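Local coordinates for protein putative short-chain dehydrogenase/reductase (Burkholderia xenovorans, PDB 5JY1) that binds NAD in a Rossmann fold and is probably an oxidoreductase of the short-chain dehydrogenase/reductase family, possibly acting as a 3-oxoacyl-[acyl-carrier-protein] reductase, at residues N190-T195 with L251-G256; I94-A99 with V147-I152; R141-I146 with R184-V189. All coordinates share one frame; numbering follows the deposited sequence. Where two conformers were deposited one is given.

Contact 1: residues N190-T195 with L251-G256; sequences NAIAPT and LHVDGG. With NAD (nicotinamide-adenine-dinucleotide), chain E.
I192 and V253 meet methyl to methyl: I192 chi1 of -69° puts CG1 beside the backbone N and anti to the carbonyl carbon, which leaves CG2 anti to N, while V253 chi1 of -173° sets CG1 anti to N and CG2 anti to the carbonyl carbon, bringing the two CG2 atoms to 3.7 Å. OG1 of T195 lies alongside D254, 3.4 Å from its CA. Beneath these side chains, strands 190-194 and 251-253 run parallel, forming the last pairing of the Rossmann sheet within the chain. Its ladder zigzags: L251 N donates to A191 O, A193 N to L251 O at 2.9 Å, V253 N to A193 O and T195 N to V253 O. Proline suits position 194 because its nitrogen, which lacks a proton, faces away from this ladder. Alanine suits 193, where the small CB meets CD2 of the H252 imidazole at 3.8 Å; the ring's NE2 is bonded to E155. On the opposite face, beta-branched I192 packs on V147 and F149 of strand 144-149, while L251 and V253 rest on helix 227-239. Beyond the strand, D254 makes an Asx turn, its OD1 accepting from G256 N at 2.9 Å, and glycines 255 and 256 take the positive phi angles that follow. Water 1 donates both to A193 O, at 2.8 Å, and to D254 OD2, which also receives H258 N. The carbonyl of P194 points to the cofactor, with its O 2.9 Å from C4N of NAD, the nicotinamide carbon that carries the hydride in this enzyme class, and T195 touches the carboxamide. Held by backbone N-H groups and a water, the buried carboxylate of D254 is probably stable as an anion, which would let it fix the turn that follows strand 251-253.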
loop_
_atom_site.group_PDB
_atom_site.type_symbol
_atom_site.label_atom_id
_atom_site.label_comp_id
_atom_site.label_asym_id
_atom_site.label_seq_id
_atom_site.Cartn_x
_atom_site.Cartn_y
_atom_site.Cartn_z
ATOM N N ASN A 190 -14.708 -5.979 4.824
ATOM C CA ASN A 190 -13.996 -5.175 3.837
ATOM C C ASN A 190 -14.346 -3.707 4.054
ATOM O O ASN A 190 -15.338 -3.379 4.704
ATOM C CB ASN A 190 -14.359 -5.621 2.412
ATOM C CG ASN A 190 -13.895 -7.039 2.110
ATOM O OD1 ASN A 190 -12.710 -7.273 1.847
ATOM N ND2 ASN A 190 -14.826 -7.993 2.132
ATOM N N ALA A 191 -13.532 -2.812 3.493
ATOM C CA ALA A 191 -13.753 -1.386 3.678
ATOM C C ALA A 191 -13.753 -0.680 2.328
ATOM O O ALA A 191 -12.909 -0.957 1.473
ATOM C CB ALA A 191 -12.686 -0.763 4.601
ATOM N N ILE A 192 -14.707 0.231 2.147
ATOM C CA ILE A 192 -14.819 1.035 0.933
ATOM C C ILE A 192 -14.420 2.466 1.255
ATOM O O ILE A 192 -14.826 3.014 2.286
ATOM C CB ILE A 192 -16.256 0.996 0.370
ATOM C CG1 ILE A 192 -16.581 -0.400 -0.175
ATOM C CG2 ILE A 192 -16.457 2.087 -0.688
ATOM C CD1 ILE A 192 -18.035 -0.545 -0.616
ATOM N N ALA A 193 -13.628 3.068 0.366
ATOM C CA ALA A 193 -13.309 4.494 0.400
ATOM C C ALA A 193 -14.071 5.165 -0.738
ATOM O O ALA A 193 -13.598 5.196 -1.887
ATOM C CB ALA A 193 -11.801 4.726 0.264
ATOM N N PRO A 194 -15.254 5.689 -0.480
ATOM C CA PRO A 194 -16.089 6.233 -1.553
ATOM C C PRO A 194 -15.924 7.733 -1.712
ATOM O O PRO A 194 -15.478 8.417 -0.785
ATOM C CB PRO A 194 -17.502 5.894 -1.067
ATOM C CG PRO A 194 -17.376 6.164 0.453
ATOM C CD PRO A 194 -15.950 5.721 0.821
ATOM N N THR A 195 -16.282 8.265 -2.876
ATOM C CA THR A 195 -16.634 9.674 -2.984
ATOM C C THR A 195 -17.960 9.754 -3.719
ATOM O O THR A 195 -18.201 8.984 -4.653
ATOM C CB THR A 195 -15.570 10.523 -3.701
ATOM O OG1 THR A 195 -15.469 10.142 -5.082
ATOM C CG2 THR A 195 -14.221 10.347 -3.036
ATOM N N LEU A 251 -11.195 -0.911 -0.939
ATOM C CA LEU A 251 -11.485 -0.625 -2.339
ATOM C C LEU A 251 -11.908 0.830 -2.471
ATOM O O LEU A 251 -12.812 1.290 -1.761
ATOM C CB LEU A 251 -12.579 -1.554 -2.899
ATOM C CG LEU A 251 -12.792 -1.426 -4.411
ATOM C CD1 LEU A 251 -11.610 -2.004 -5.188
ATOM C CD2 LEU A 251 -14.108 -2.090 -4.824
ATOM N N HIS A 252 -11.244 1.554 -3.370
ATOM C CA HIS A 252 -11.642 2.921 -3.661
ATOM C C HIS A 252 -12.761 2.920 -4.690
ATOM O O HIS A 252 -12.628 2.313 -5.757
ATOM C CB HIS A 252 -10.448 3.721 -4.181
ATOM C CG HIS A 252 -9.327 3.823 -3.191
ATOM N ND1 HIS A 252 -8.370 2.843 -3.057
ATOM C CD2 HIS A 252 -9.031 4.771 -2.271
ATOM C CE1 HIS A 252 -7.519 3.191 -2.103
ATOM N NE2 HIS A 252 -7.897 4.358 -1.612
ATOM N N VAL A 253 -13.854 3.623 -4.374
ATOM C CA VAL A 253 -14.997 3.759 -5.282
ATOM C C VAL A 253 -15.216 5.250 -5.507
ATOM O O VAL A 253 -16.055 5.885 -4.851
ATOM C CB VAL A 253 -16.254 3.063 -4.722
ATOM C CG1 VAL A 253 -17.375 3.069 -5.771
ATOM C CG2 VAL A 253 -15.932 1.628 -4.340
ATOM N N ASP A 254 -14.446 5.821 -6.449
ATOM C CA ASP A 254 -14.207 7.260 -6.434
ATOM C C ASP A 254 -13.890 7.801 -7.817
ATOM O O ASP A 254 -13.308 8.889 -7.921
ATOM C CB ASP A 254 -13.016 7.612 -5.490
ATOM C CG ASP A 254 -11.721 6.876 -5.873
ATOM O OD1 ASP A 254 -11.715 6.139 -6.878
ATOM O OD2 ASP A 254 -10.703 7.032 -5.157
ATOM N N GLY A 255 -14.262 7.088 -8.878
ATOM C CA GLY A 255 -13.934 7.558 -10.209
ATOM C C GLY A 255 -12.459 7.529 -10.516
ATOM O O GLY A 255 -12.031 8.137 -11.504
ATOM N N GLY A 256 -11.666 6.868 -9.684
ATOM C CA GLY A 256 -10.229 6.837 -9.861
ATOM C C GLY A 256 -9.455 7.897 -9.108
ATOM O O GLY A 256 -8.237 7.984 -9.290
HETATM P PA NAD E . -23.922 12.239 5.115
HETATM O O1A NAD E . -23.507 13.379 5.994
HETATM O O2A NAD E . -24.568 12.681 3.810
HETATM O O5B NAD E . -24.954 11.204 5.925
HETATM C C5B NAD E . -24.610 10.891 7.229
HETATM C C4B NAD E . -25.804 10.070 7.866
HETATM O O4B NAD E . -25.444 9.672 9.039
HETATM C C3B NAD E . -27.011 11.047 8.084
HETATM O O3B NAD E . -28.189 10.461 7.620
HETATM C C2B NAD E . -27.025 11.239 9.581
HETATM O O2B NAD E . -28.392 11.665 10.063
HETATM C C1B NAD E . -26.671 10.043 10.012
HETATM N N9A NAD E . -26.181 10.098 11.378
HETATM C C8A NAD E . -25.436 11.071 11.908
HETATM N N7A NAD E . -25.202 10.763 13.167
HETATM C C5A NAD E . -25.802 9.597 13.422
HETATM C C6A NAD E . -25.869 8.842 14.594
HETATM N N6A NAD E . -25.347 8.967 15.948
HETATM N N1A NAD E . -26.534 7.703 14.599
HETATM C C2A NAD E . -27.156 7.271 13.452
HETATM N N3A NAD E . -27.104 8.001 12.312
HETATM C C4A NAD E . -26.406 9.180 12.315
HETATM O O3 NAD E . -22.581 11.325 4.812
HETATM P PN NAD E . -22.022 10.770 3.383
HETATM O O1N NAD E . -21.357 11.914 2.633
HETATM O O2N NAD E . -23.111 10.141 2.496
HETATM O O5D NAD E . -20.843 9.666 3.750
HETATM C C5D NAD E . -21.231 8.381 4.232
HETATM C C4D NAD E . -19.961 7.539 4.586
HETATM O O4D NAD E . -19.073 7.604 3.596
HETATM C C3D NAD E . -19.281 8.162 5.809
HETATM O O3D NAD E . -18.739 7.215 6.599
HETATM C C2D NAD E . -18.170 9.037 5.179
HETATM O O2D NAD E . -17.144 9.281 6.228
HETATM C C1D NAD E . -17.741 8.303 4.173
HETATM N N1N NAD E . -17.143 9.096 3.110
HETATM C C2N NAD E . -17.918 9.788 2.234
HETATM C C3N NAD E . -17.342 10.551 1.216
HETATM C C7N NAD E . -18.194 11.329 0.239
HETATM O O7N NAD E . -17.695 11.838 -0.752
HETATM N N7N NAD E . -19.578 11.477 0.466
HETATM C C4N NAD E . -15.976 10.601 1.102
HETATM C C5N NAD E . -15.202 9.910 1.966
HETATM C C6N NAD E . -15.788 9.142 2.982
HETATM O O HOH W 1 -11.522 7.010 -2.414
#

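Contact 2: residues I94-A99 with V147-I152. With NAD (nicotinamide-adenine-dinucleotide), chain E.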
loop_
_atom_site.group_PDB
_atom_site.type_symbol
_atom_site.label_atom_id
_atom_site.label_comp_id
_atom_site.label_asym_id
_atom_site.label_seq_id
_atom_site.Cartn_x
_atom_site.Cartn_y
_atom_site.Cartn_z
ATOM N N ILE A 94 -25.938 -8.844 6.823
ATOM C CA ILE A 94 -25.125 -7.802 6.199
ATOM C C ILE A 94 -25.146 -6.566 7.087
ATOM O O ILE A 94 -26.224 -6.065 7.427
ATOM C CB ILE A 94 -25.664 -7.437 4.800
ATOM C CG1 ILE A 94 -25.674 -8.647 3.861
ATOM C CG2 ILE A 94 -24.905 -6.232 4.216
ATOM C CD1 ILE A 94 -26.732 -8.532 2.763
ATOM N N LEU A 95 -23.968 -6.043 7.430
ATOM C CA LEU A 95 -23.855 -4.813 8.211
ATOM C C LEU A 95 -23.050 -3.782 7.429
ATOM O O LEU A 95 -21.950 -4.087 6.958
ATOM C CB LEU A 95 -23.185 -5.076 9.561
ATOM C CG LEU A 95 -22.823 -3.846 10.399
ATOM C CD1 LEU A 95 -24.072 -3.137 10.919
ATOM C CD2 LEU A 95 -21.914 -4.251 11.565
ATOM N N VAL A 96 -23.598 -2.572 7.290
ATOM C CA VAL A 96 -22.912 -1.463 6.628
ATOM C C VAL A 96 -22.769 -0.328 7.633
ATOM O O VAL A 96 -23.775 0.220 8.105
ATOM C CB VAL A 96 -23.665 -0.989 5.374
ATOM C CG1 VAL A 96 -22.918 0.175 4.710
ATOM C CG2 VAL A 96 -23.849 -2.137 4.406
ATOM N N ASN A 97 -21.522 0.029 7.957
ATOM C CA ASN A 97 -21.221 1.041 8.973
ATOM C C ASN A 97 -20.906 2.345 8.253
ATOM O O ASN A 97 -19.772 2.590 7.838
ATOM C CB ASN A 97 -20.080 0.579 9.875
ATOM C CG ASN A 97 -20.481 -0.605 10.735
ATOM O OD1 ASN A 97 -21.480 -0.548 11.454
ATOM N ND2 ASN A 97 -19.729 -1.692 10.647
ATOM N N ASN A 98 -21.918 3.188 8.116
ATOM C CA ASN A 98 -21.852 4.331 7.224
ATOM C C ASN A 98 -22.031 5.677 7.920
ATOM O O ASN A 98 -21.557 6.687 7.388
ATOM C CB ASN A 98 -22.905 4.152 6.111
ATOM C CG ASN A 98 -23.210 5.419 5.368
ATOM O OD1 ASN A 98 -22.580 5.725 4.352
ATOM N ND2 ASN A 98 -24.210 6.155 5.844
ATOM N N ALA A 99 -22.651 5.715 9.100
ATOM C CA ALA A 99 -23.011 6.975 9.744
ATOM C C ALA A 99 -21.794 7.878 9.953
ATOM O O ALA A 99 -20.682 7.415 10.213
ATOM C CB ALA A 99 -23.694 6.700 11.087
ATOM N N VAL A 147 -19.411 -4.348 5.795
ATOM C CA VAL A 147 -18.876 -3.334 4.882
ATOM C C VAL A 147 -18.631 -2.080 5.704
ATOM O O VAL A 147 -19.589 -1.437 6.158
ATOM C CB VAL A 147 -19.843 -3.028 3.725
ATOM C CG1 VAL A 147 -19.187 -2.091 2.700
ATOM C CG2 VAL A 147 -20.352 -4.309 3.050
ATOM N N ASN A 148 -17.363 -1.717 5.890
ATOM C CA ASN A 148 -17.016 -0.490 6.590
ATOM C C ASN A 148 -16.640 0.586 5.579
ATOM O O ASN A 148 -16.308 0.297 4.431
ATOM C CB ASN A 148 -15.863 -0.729 7.568
ATOM C CG ASN A 148 -16.259 -1.650 8.696
ATOM O OD1 ASN A 148 -17.423 -1.673 9.097
ATOM N ND2 ASN A 148 -15.303 -2.422 9.212
ATOM N N PHE A 149 -16.733 1.844 5.998
ATOM C CA PHE A 149 -16.407 2.973 5.137
ATOM C C PHE A 149 -15.261 3.767 5.741
ATOM O O PHE A 149 -15.332 4.188 6.898
ATOM C CB PHE A 149 -17.623 3.876 4.917
ATOM C CG PHE A 149 -18.571 3.360 3.873
ATOM C CD1 PHE A 149 -18.378 3.661 2.540
ATOM C CD2 PHE A 149 -19.634 2.552 4.221
ATOM C CE1 PHE A 149 -19.240 3.182 1.564
ATOM C CE2 PHE A 149 -20.506 2.074 3.253
ATOM C CZ PHE A 149 -20.309 2.390 1.923
ATOM N N TYR A 150 -14.203 3.962 4.961
ATOM C CA TYR A 150 -13.136 4.851 5.398
ATOM C C TYR A 150 -13.040 5.950 4.345
ATOM O O TYR A 150 -14.055 6.275 3.714
ATOM C CB TYR A 150 -11.826 4.079 5.652
ATOM C CG TYR A 150 -11.001 3.672 4.446
ATOM C CD1 TYR A 150 -11.452 2.703 3.556
ATOM C CD2 TYR A 150 -9.739 4.223 4.233
ATOM C CE1 TYR A 150 -10.677 2.320 2.460
ATOM C CE2 TYR A 150 -8.967 3.855 3.160
ATOM C CZ TYR A 150 -9.436 2.909 2.275
ATOM O OH TYR A 150 -8.656 2.556 1.209
ATOM N N SER A 151 -11.872 6.553 4.148
ATOM C CA SER A 151 -11.799 7.694 3.255
ATOM C C SER A 151 -10.411 7.807 2.646
ATOM O O SER A 151 -9.401 7.495 3.287
ATOM C CB SER A 151 -12.148 9.002 3.980
ATOM O OG SER A 151 -11.973 10.118 3.114
ATOM N N ILE A 152 -10.377 8.289 1.403
ATOM C CA ILE A 152 -9.122 8.660 0.756
ATOM C C ILE A 152 -8.359 9.694 1.577
ATOM O O ILE A 152 -7.130 9.780 1.475
ATOM C CB ILE A 152 -9.408 9.165 -0.678
ATOM C CG1 ILE A 152 -8.111 9.391 -1.453
ATOM C CG2 ILE A 152 -10.193 10.467 -0.640
ATOM C CD1 ILE A 152 -8.343 9.747 -2.894
HETATM P PA NAD E . -23.922 12.239 5.115
HETATM O O1A NAD E . -23.507 13.379 5.994
HETATM O O2A NAD E . -24.568 12.681 3.810
HETATM O O5B NAD E . -24.954 11.204 5.925
HETATM C C5B NAD E . -24.610 10.891 7.229
HETATM C C4B NAD E . -25.804 10.070 7.866
HETATM O O4B NAD E . -25.444 9.672 9.039
HETATM C C3B NAD E . -27.011 11.047 8.084
HETATM O O3B NAD E . -28.189 10.461 7.620
HETATM C C2B NAD E . -27.025 11.239 9.581
HETATM O O2B NAD E . -28.392 11.665 10.063
HETATM C C1B NAD E . -26.671 10.043 10.012
HETATM N N9A NAD E . -26.181 10.098 11.378
HETATM C C8A NAD E . -25.436 11.071 11.908
HETATM N N7A NAD E . -25.202 10.763 13.167
HETATM C C5A NAD E . -25.802 9.597 13.422
HETATM C C6A NAD E . -25.869 8.842 14.594
HETATM N N6A NAD E . -25.347 8.967 15.948
HETATM N N1A NAD E . -26.534 7.703 14.599
HETATM C C2A NAD E . -27.156 7.271 13.452
HETATM N N3A NAD E . -27.104 8.001 12.312
HETATM C C4A NAD E . -26.406 9.180 12.315
HETATM O O3 NAD E . -22.581 11.325 4.812
HETATM P PN NAD E . -22.022 10.770 3.383
HETATM O O1N NAD E . -21.357 11.914 2.633
HETATM O O2N NAD E . -23.111 10.141 2.496
HETATM O O5D NAD E . -20.843 9.666 3.750
HETATM C C5D NAD E . -21.231 8.381 4.232
HETATM C C4D NAD E . -19.961 7.539 4.586
HETATM O O4D NAD E . -19.073 7.604 3.596
HETATM C C3D NAD E . -19.281 8.162 5.809
HETATM O O3D NAD E . -18.739 7.215 6.599
HETATM C C2D NAD E . -18.170 9.037 5.179
HETATM O O2D NAD E . -17.144 9.281 6.228
HETATM C C1D NAD E . -17.741 8.303 4.173
HETATM N N1N NAD E . -17.143 9.096 3.110
HETATM C C2N NAD E . -17.918 9.788 2.234
HETATM C C3N NAD E . -17.342 10.551 1.216
HETATM C C7N NAD E . -18.194 11.329 0.239
HETATM O O7N NAD E . -17.695 11.838 -0.752
HETATM N N7N NAD E . -19.578 11.477 0.466
HETATM C C4N NAD E . -15.976 10.601 1.102
HETATM C C5N NAD E . -15.202 9.910 1.966
HETATM C C6N NAD E . -15.788 9.142 2.982
HETATM O O HOH W 2 -17.188 2.178 9.176
#
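V96 lies beside V147 at the heart of the Rossmann fold, where strand 94-97, paired in parallel with 147-149, carries the Asn-Asn-Ala motif of short-chain dehydrogenases, here N97, N98 and A99, to the cofactor. The backbone ladder is short: V147 N donates to L95 O at 2.8 Å and N97 N to V147 O at 3.0 Å. The two valines point the same way, and their branched shape suits a fully buried strand. On the other face, beneath helix 113-141, N97 and N148 run side by side. ND2 of N97 donates almost straight to OD1 of N148 (N-H...O 176°), approaching nearly along the C=O axis and within its own amide plane, the two amides being turned 30° apart. Since ND2 of N148 is in turn bonded to OG1 of T175, both polar atoms of the buried N148 amide have partners. Past the bonded region the strands separate, and water 2 bridges the two backbones, donating to N97 O and accepting from F149 N. F149 was modelled in two conformers; in the one described, its ring edge faces CG1 of V96 and the carbonyl O of N97, while OD1 of N98 lies over one ring face. N98 grips the cofactor through its backbone, its O accepting from O3D of the nicotinamide ribose at 3.0 Å. Its side chain, with CG anti to the backbone N (chi1 163°), reaches the same ribose, OD1 standing 3.0 Å from C5D. At the far end of 147-152, OG of S151 caps the backbone N of D153 and lies 3.4 Å from C5N of the nicotinamide.

Contact 3: residues R141-I146 with R184-V189; sequences RRWGRI and RFNITV
G144 and I187 come together at the tightest point of two parallel strands, their CA atoms 4.1 Å apart; glycine suits the place because CG1 of I187 packs directly against its backbone. G144 N donates to N186 O, and G144 O is gripped from opposite faces of its plane by T188 N and by NH1 of R145, each at 3.0 Å. The R145 chain bends at chi2 (-78°) to fold its guanidinium back, with CD 3.1 Å from OG1 of T188 and the flat group over the W143 ring. Its NE is held by S240 O, and W143 NE1 by E241. I146 N closes the ladder on T188 O at 2.9 Å. Before the strands, R142 and N186 both adopt positive phi, which asparagine tolerates well, and R142 ends the preceding helix in a Schellman motif. F185 CD1 sits over one face of the R142 guanidinium, whose NH1 is bonded to R139 O and whose NE is bonded to E273 O of the third subunit. Farther in, I146, I187 and V189 share one sheet face, packed under helices 113-141 and 162-182.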
loop_
_atom_site.group_PDB
_atom_site.type_symbol
_atom_site.label_atom_id
_atom_site.label_comp_id
_atom_site.label_asym_id
_atom_site.label_seq_id
_atom_site.Cartn_x
_atom_site.Cartn_y
_atom_site.Cartn_z
ATOM N N ARG A 141 -25.117 -18.372 12.198
ATOM C CA ARG A 141 -25.566 -18.797 10.879
ATOM C C ARG A 141 -24.414 -19.123 9.945
ATOM O O ARG A 141 -24.659 -19.574 8.817
ATOM C CB ARG A 141 -26.454 -17.711 10.274
ATOM C CG ARG A 141 -27.788 -17.597 10.996
ATOM C CD ARG A 141 -28.464 -16.275 10.752
ATOM N NE ARG A 141 -29.745 -16.217 11.443
ATOM C CZ ARG A 141 -29.878 -15.984 12.750
ATOM N NH1 ARG A 141 -28.804 -15.780 13.512
ATOM N NH2 ARG A 141 -31.086 -15.958 13.299
ATOM N N ARG A 142 -23.173 -18.910 10.400
ATOM C CA ARG A 142 -21.972 -19.143 9.594
ATOM C C ARG A 142 -22.058 -18.421 8.249
ATOM O O ARG A 142 -21.728 -18.978 7.200
ATOM C CB ARG A 142 -21.727 -20.643 9.401
ATOM C CG ARG A 142 -21.613 -21.437 10.705
ATOM C CD ARG A 142 -20.388 -21.017 11.497
ATOM N NE ARG A 142 -19.922 -22.037 12.444
ATOM C CZ ARG A 142 -20.021 -21.948 13.771
ATOM N NH1 ARG A 142 -20.586 -20.894 14.335
ATOM N NH2 ARG A 142 -19.545 -22.918 14.536
ATOM N N TRP A 143 -22.500 -17.162 8.286
ATOM C CA TRP A 143 -22.579 -16.340 7.076
ATOM C C TRP A 143 -22.664 -14.883 7.501
ATOM O O TRP A 143 -23.569 -14.512 8.256
ATOM C CB TRP A 143 -23.803 -16.730 6.216
ATOM C CG TRP A 143 -23.696 -16.344 4.728
ATOM C CD1 TRP A 143 -23.394 -17.176 3.689
ATOM C CD2 TRP A 143 -23.926 -15.043 4.142
ATOM N NE1 TRP A 143 -23.398 -16.476 2.500
ATOM C CE2 TRP A 143 -23.730 -15.171 2.748
ATOM C CE3 TRP A 143 -24.269 -13.791 4.660
ATOM C CZ2 TRP A 143 -23.865 -14.091 1.868
ATOM C CZ3 TRP A 143 -24.407 -12.720 3.793
ATOM C CH2 TRP A 143 -24.207 -12.876 2.403
ATOM N N GLY A 144 -21.758 -14.050 6.998
ATOM C CA GLY A 144 -21.818 -12.636 7.307
ATOM C C GLY A 144 -21.047 -11.809 6.306
ATOM O O GLY A 144 -20.060 -12.266 5.722
ATOM N N ARG A 145 -21.511 -10.574 6.109
ATOM C CA ARG A 145 -20.831 -9.580 5.284
ATOM C C ARG A 145 -20.829 -8.270 6.049
ATOM O O ARG A 145 -21.898 -7.746 6.381
ATOM C CB ARG A 145 -21.524 -9.395 3.925
ATOM C CG ARG A 145 -21.596 -10.653 3.091
ATOM C CD ARG A 145 -20.244 -10.934 2.435
ATOM N NE ARG A 145 -20.288 -12.043 1.490
ATOM C CZ ARG A 145 -20.143 -13.328 1.805
ATOM N NH1 ARG A 145 -19.947 -13.706 3.066
ATOM N NH2 ARG A 145 -20.196 -14.243 0.838
ATOM N N ILE A 146 -19.639 -7.746 6.342
ATOM C CA ILE A 146 -19.507 -6.453 6.999
ATOM C C ILE A 146 -18.804 -5.510 6.033
ATOM O O ILE A 146 -17.739 -5.846 5.501
ATOM C CB ILE A 146 -18.742 -6.569 8.330
ATOM C CG1 ILE A 146 -19.531 -7.480 9.285
ATOM C CG2 ILE A 146 -18.512 -5.183 8.954
ATOM C CD1 ILE A 146 -18.816 -7.797 10.604
ATOM N N ARG A 184 -13.192 -17.686 9.744
ATOM C CA ARG A 184 -13.477 -19.072 10.088
ATOM C C ARG A 184 -14.972 -19.340 10.171
ATOM O O ARG A 184 -15.385 -20.507 10.101
ATOM C CB ARG A 184 -12.794 -19.436 11.419
ATOM C CG ARG A 184 -13.408 -18.826 12.685
ATOM C CD ARG A 184 -12.553 -19.239 13.880
ATOM N NE ARG A 184 -13.115 -18.934 15.208
ATOM C CZ ARG A 184 -13.064 -17.736 15.787
ATOM N NH1 ARG A 184 -12.516 -16.705 15.162
ATOM N NH2 ARG A 184 -13.573 -17.555 17.003
ATOM N N PHE A 185 -15.787 -18.294 10.333
ATOM C CA PHE A 185 -17.238 -18.423 10.356
ATOM C C PHE A 185 -17.886 -17.995 9.045
ATOM O O PHE A 185 -19.098 -17.769 9.024
ATOM C CB PHE A 185 -17.836 -17.590 11.490
ATOM C CG PHE A 185 -17.372 -17.986 12.870
ATOM C CD1 PHE A 185 -17.527 -19.285 13.331
ATOM C CD2 PHE A 185 -16.811 -17.040 13.712
ATOM C CE1 PHE A 185 -17.120 -19.643 14.622
ATOM C CE2 PHE A 185 -16.407 -17.387 15.013
ATOM C CZ PHE A 185 -16.560 -18.690 15.460
ATOM N N ASN A 186 -17.105 -17.833 7.970
ATOM C CA ASN A 186 -17.620 -17.323 6.695
ATOM C C ASN A 186 -18.218 -15.925 6.865
ATOM O O ASN A 186 -19.229 -15.578 6.252
ATOM C CB ASN A 186 -18.638 -18.284 6.068
ATOM C CG ASN A 186 -19.014 -17.886 4.656
ATOM O OD1 ASN A 186 -18.204 -17.299 3.931
ATOM N ND2 ASN A 186 -20.254 -18.178 4.263
ATOM N N ILE A 187 -17.592 -15.120 7.724
ATOM C CA ILE A 187 -17.888 -13.695 7.850
ATOM C C ILE A 187 -16.750 -12.924 7.193
ATOM O O ILE A 187 -15.605 -12.981 7.661
ATOM C CB ILE A 187 -18.046 -13.266 9.318
ATOM C CG1 ILE A 187 -19.157 -14.063 10.017
ATOM C CG2 ILE A 187 -18.314 -11.774 9.380
ATOM C CD1 ILE A 187 -19.195 -13.850 11.557
ATOM N N THR A 188 -17.048 -12.194 6.127
ATOM C CA THR A 188 -16.033 -11.355 5.504
ATOM C C THR A 188 -16.194 -9.906 5.947
ATOM O O THR A 188 -17.280 -9.467 6.337
ATOM C CB THR A 188 -16.097 -11.425 3.983
ATOM O OG1 THR A 188 -17.337 -10.867 3.540
ATOM C CG2 THR A 188 -15.976 -12.874 3.500
ATOM N N VAL A 189 -15.089 -9.163 5.908
ATOM C CA VAL A 189 -15.047 -7.792 6.404
ATOM C C VAL A 189 -14.148 -7.004 5.461
ATOM O O VAL A 189 -12.967 -7.335 5.306
ATOM C CB VAL A 189 -14.508 -7.700 7.847
ATOM C CG1 VAL A 189 -14.753 -6.316 8.435
ATOM C CG2 VAL A 189 -15.115 -8.777 8.766
#

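The three contacts are successive strand pairings of one parallel sheet. Contacts 2 and 3 share strand 144-149, and contacts 1 and 3 share strand 187-194, so contact 3 holds the N-terminal ends of strands whose C-terminal ends reach NAD. Probable backbone bonds join them: I192 N to N148 O at 2.8 Å, N190 N to I146 O at 3.1 Å and L95 N to R145 O at 2.9 Å. Centres of contacts 1 and 2 lie about 10 Å apart, and both touch NAD, with P194 CG packing on F149 CD1. The centre of contact 3 is about 21 Å from that of contact 1, and the I146 side chain is about 13 Å from NAD.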